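Long-range contact in soluble epoxide hydrolase (Bacillus megaterium, PDB 4INZ), which belongs to the alpha/beta hydrolase superfamily, as a soluble epoxide hydrolase built on a mostly parallel beta sheet flanked by helices: residues A[82-87]-A[219-224]. The protein carries 1 engineered substitution. Residues are numbered along the deposited sequence; the frame is centred on the assembly and turned at random.
Sequences SGLESY and YYRNLK
A buried loop-to-loop contact, polar at one side and aromatic at the other, joins two parts of this alpha/beta hydrolase fold: the loop that leads from strand 66-70 into helix 89-102, and the exit from helix 213-220 in the mainly helical region inserted between strands 131-137 and 248-253. The polar half rests on the amide of Asn222, in the type I beta turn from Tyr220 to Leu223. Its ND2 donates to Leu84 O at 2.9 Å and 167°, nearly straight, with the acceptor only 7° out of the amide plane, though ND2 sits above the plane of the Leu84 carbonyl. Leu84 O also takes the backbone N of Tyr87, one of the two backbone bonds of the 3-10 turn, so this carbonyl is gripped from within its own segment and across the interface. A second, weak bond runs from Asn222 ND2 to Tyr87 O at 3.3 Å; the straight bond probably orients the amide, with the weak one adding to it. One water donates to Tyr87 O and to Tyr219 O, adding a solvent bridge between the backbones. In the apolar half the rings of Tyr87 and Tyr219 meet obliquely, planes at 44° and centroids 5.5 Å apart. Their hydroxyls are tied outside the pair: Tyr87 OH bonds to Ser215 OG and Pro81 O, and Tyr219 OH to Arg73 O. At the exposed margin Leu84 lies across Arg221, whose extended chain carries NE off to Phe165 O; Leu84 CD2 touches Arg221 CB at 3.8 Å. Between the tyrosines, the closest approach is Tyr87 CD1 to Tyr219 CE1, 3.6 Å.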
ATOM      1  N   SER A  82     -13.560  15.963  -1.898  1.00 32.73           N
ATOM      2  CA  SER A  82     -14.861  15.374  -2.193  1.00 33.35           C
ATOM      3  C   SER A  82     -14.876  14.702  -3.556  1.00 32.76           C
ATOM      4  O   SER A  82     -14.118  15.081  -4.451  1.00 32.36           O
ATOM      5  CB  SER A  82     -15.951  16.453  -2.172  1.00 36.76           C
ATOM      6  OG  SER A  82     -16.197  16.911  -0.854  1.00 40.72           O
ATOM      7  N   GLY A  83     -15.745  13.707  -3.704  1.00 32.40           N
ATOM      8  CA  GLY A  83     -16.007  13.098  -4.998  1.00 31.88           C
ATOM      9  C   GLY A  83     -15.129  11.907  -5.333  1.00 31.72           C
ATOM     10  O   GLY A  83     -13.957  11.854  -4.955  1.00 33.19           O
ATOM     11  N   LEU A  84     -15.697  10.951  -6.060  1.00 30.67           N
ATOM     12  CA  LEU A  84     -14.976   9.735  -6.433  1.00 32.60           C
ATOM     13  C   LEU A  84     -13.794  10.030  -7.341  1.00 31.95           C
ATOM     14  O   LEU A  84     -12.756   9.366  -7.262  1.00 32.67           O
ATOM     15  CB  LEU A  84     -15.909   8.749  -7.134  1.00 32.15           C
ATOM     16  CG  LEU A  84     -16.902   8.012  -6.245  1.00 34.91           C
ATOM     17  CD1 LEU A  84     -17.778   7.101  -7.089  1.00 37.51           C
ATOM     18  CD2 LEU A  84     -16.159   7.219  -5.169  1.00 34.70           C
ATOM     19  N   GLU A  85     -13.956  11.023  -8.206  1.00 31.59           N
ATOM     20  CA  GLU A  85     -12.930  11.346  -9.188  1.00 33.65           C
ATOM     21  C   GLU A  85     -11.621  11.756  -8.522  1.00 33.41           C
ATOM     22  O   GLU A  85     -10.556  11.661  -9.129  1.00 36.04           O
ATOM     23  CB  GLU A  85     -13.423  12.440 -10.138  1.00 37.75           C
ATOM     24  CG  GLU A  85     -14.627  12.006 -10.966  1.00 43.17           C
ATOM     25  CD  GLU A  85     -14.971  12.986 -12.067  1.00 50.96           C
ATOM     26  OE1 GLU A  85     -15.500  12.542 -13.111  1.00 53.76           O
ATOM     27  OE2 GLU A  85     -14.720  14.198 -11.889  1.00 53.74           O
ATOM     28  N   SER A  86     -11.703  12.197  -7.269  1.00 31.29           N
ATOM     29  CA  SER A  86     -10.519  12.626  -6.533  1.00 29.05           C
ATOM     30  C   SER A  86      -9.658  11.455  -6.070  1.00 27.75           C
ATOM     31  O   SER A  86      -8.563  11.655  -5.530  1.00 26.35           O
ATOM     32  CB  SER A  86     -10.921  13.475  -5.328  1.00 31.84           C
ATOM     33  OG  SER A  86     -11.586  14.658  -5.748  1.00 35.62           O
ATOM     34  N   TYR A  87     -10.154  10.236  -6.277  1.00 25.84           N
ATOM     35  CA  TYR A  87      -9.469   9.036  -5.785  1.00 24.90           C
ATOM     36  C   TYR A  87      -9.201   8.023  -6.892  1.00 26.64           C
ATOM     37  O   TYR A  87      -8.986   6.838  -6.629  1.00 28.66           O
ATOM     38  CB  TYR A  87     -10.265   8.405  -4.646  1.00 24.71           C
ATOM     39  CG  TYR A  87     -10.451   9.379  -3.505  1.00 25.10           C
ATOM     40  CD1 TYR A  87      -9.466   9.537  -2.533  1.00 25.86           C
ATOM     41  CD2 TYR A  87     -11.586  10.176  -3.422  1.00 25.80           C
ATOM     42  CE1 TYR A  87      -9.620  10.445  -1.494  1.00 26.60           C
ATOM     43  CE2 TYR A  87     -11.744  11.086  -2.394  1.00 26.07           C
ATOM     44  CZ  TYR A  87     -10.760  11.217  -1.433  1.00 26.43           C
ATOM     45  OH  TYR A  87     -10.922  12.132  -0.412  1.00 26.83           O
ATOM     46  N   TYR A 219     -11.563   4.932  -2.912  1.00 23.60           N
ATOM     47  CA  TYR A 219     -10.548   4.237  -3.697  1.00 22.34           C
ATOM     48  C   TYR A 219     -11.145   3.004  -4.361  1.00 23.65           C
ATOM     49  O   TYR A 219     -10.955   2.777  -5.560  1.00 24.92           O
ATOM     50  CB  TYR A 219      -9.410   3.772  -2.795  1.00 21.04           C
ATOM     51  CG  TYR A 219      -8.428   4.824  -2.347  1.00 20.71           C
ATOM     52  CD1 TYR A 219      -8.791   5.808  -1.436  1.00 20.20           C
ATOM     53  CD2 TYR A 219      -7.115   4.801  -2.802  1.00 21.06           C
ATOM     54  CE1 TYR A 219      -7.877   6.747  -1.011  1.00 18.70           C
ATOM     55  CE2 TYR A 219      -6.195   5.736  -2.384  1.00 21.06           C
ATOM     56  CZ  TYR A 219      -6.578   6.706  -1.492  1.00 19.72           C
ATOM     57  OH  TYR A 219      -5.656   7.633  -1.080  1.00 19.64           O
ATOM     58  N   TYR A 220     -11.843   2.196  -3.566  1.00 22.31           N
ATOM     59  CA  TYR A 220     -12.396   0.927  -4.041  1.00 23.21           C
ATOM     60  C   TYR A 220     -13.515   1.129  -5.054  1.00 25.18           C
ATOM     61  O   TYR A 220     -13.752   0.279  -5.923  1.00 25.62           O
ATOM     62  CB  TYR A 220     -12.931   0.092  -2.869  1.00 22.71           C
ATOM     63  CG  TYR A 220     -11.866  -0.446  -1.942  1.00 22.85           C
ATOM     64  CD1 TYR A 220     -11.342  -1.720  -2.123  1.00 22.58           C
ATOM     65  CD2 TYR A 220     -11.389   0.315  -0.880  1.00 23.18           C
ATOM     66  CE1 TYR A 220     -10.366  -2.219  -1.278  1.00 24.03           C
ATOM     67  CE2 TYR A 220     -10.416  -0.174  -0.028  1.00 23.46           C
ATOM     68  CZ  TYR A 220      -9.905  -1.443  -0.231  1.00 23.42           C
ATOM     69  OH  TYR A 220      -8.931  -1.936   0.612  1.00 26.02           O
ATOM     70  N   ARG A 221     -14.206   2.253  -4.937  1.00 26.33           N
ATOM     71  CA  ARG A 221     -15.392   2.494  -5.754  1.00 26.39           C
ATOM     72  C   ARG A 221     -15.058   2.949  -7.169  1.00 29.11           C
ATOM     73  O   ARG A 221     -15.955   3.192  -7.978  1.00 31.36           O
ATOM     74  CB  ARG A 221     -16.334   3.469  -5.037  1.00 27.79           C
ATOM     75  CG  ARG A 221     -16.943   2.816  -3.811  1.00 27.61           C
ATOM     76  CD  ARG A 221     -17.591   3.781  -2.837  1.00 27.99           C
ATOM     77  NE  ARG A 221     -18.201   3.024  -1.749  1.00 29.30           N
ATOM     78  CZ  ARG A 221     -18.867   3.559  -0.732  1.00 31.26           C
ATOM     79  NH1 ARG A 221     -19.013   4.874  -0.642  1.00 30.23           N
ATOM     80  NH2 ARG A 221     -19.385   2.768   0.200  1.00 35.87           N
ATOM     81  N   ASN A 222     -13.764   3.054  -7.457  1.00 30.11           N
ATOM     82  CA  ASN A 222     -13.283   3.324  -8.806  1.00 30.89           C
ATOM     83  C   ASN A 222     -12.696   2.088  -9.473  1.00 28.47           C
ATOM     84  O   ASN A 222     -12.351   2.125 -10.653  1.00 28.78           O
ATOM     85  CB  ASN A 222     -12.234   4.436  -8.797  1.00 33.73           C
ATOM     86  CG  ASN A 222     -12.830   5.791  -8.487  1.00 33.93           C
ATOM     87  OD1 ASN A 222     -13.939   6.102  -8.917  1.00 35.91           O
ATOM     88  ND2 ASN A 222     -12.097   6.607  -7.743  1.00 31.40           N
ATOM     89  N   LEU A 223     -12.575   0.998  -8.719  1.00 27.82           N
ATOM     90  CA  LEU A 223     -11.989  -0.227  -9.263  1.00 27.20           C
ATOM     91  C   LEU A 223     -12.805  -0.781 -10.427  1.00 30.91           C
ATOM     92  O   LEU A 223     -14.036  -0.802 -10.388  1.00 31.99           O
ATOM     93  CB  LEU A 223     -11.837  -1.289  -8.175  1.00 26.54           C
ATOM     94  CG  LEU A 223     -10.810  -0.974  -7.085  1.00 25.43           C
ATOM     95  CD1 LEU A 223     -10.894  -1.990  -5.957  1.00 27.30           C
ATOM     96  CD2 LEU A 223      -9.410  -0.948  -7.684  1.00 27.32           C
ATOM     97  N   LYS A 224     -12.106  -1.232 -11.463  1.00 33.92           N
ATOM     98  CA  LYS A 224     -12.757  -1.802 -12.636  1.00 37.82           C
ATOM     99  C   LYS A 224     -12.447  -3.288 -12.703  1.00 37.84           C
ATOM    100  O   LYS A 224     -11.655  -3.735 -13.532  1.00 39.78           O
ATOM    101  CB  LYS A 224     -12.286  -1.092 -13.905  1.00 40.57           C
ATOM    102  CG  LYS A 224     -12.621   0.396 -13.931  1.00 46.30           C
ATOM    103  CD  LYS A 224     -14.130   0.621 -13.954  1.00 51.60           C
ATOM    104  CE  LYS A 224     -14.575   1.634 -12.901  1.00 55.16           C
ATOM    105  NZ  LYS A 224     -13.999   2.998 -13.107  1.00 56.35           N
TER
HETATM  106  O   HOH W   1      -9.312   4.204  -7.329  1.00 28.84           O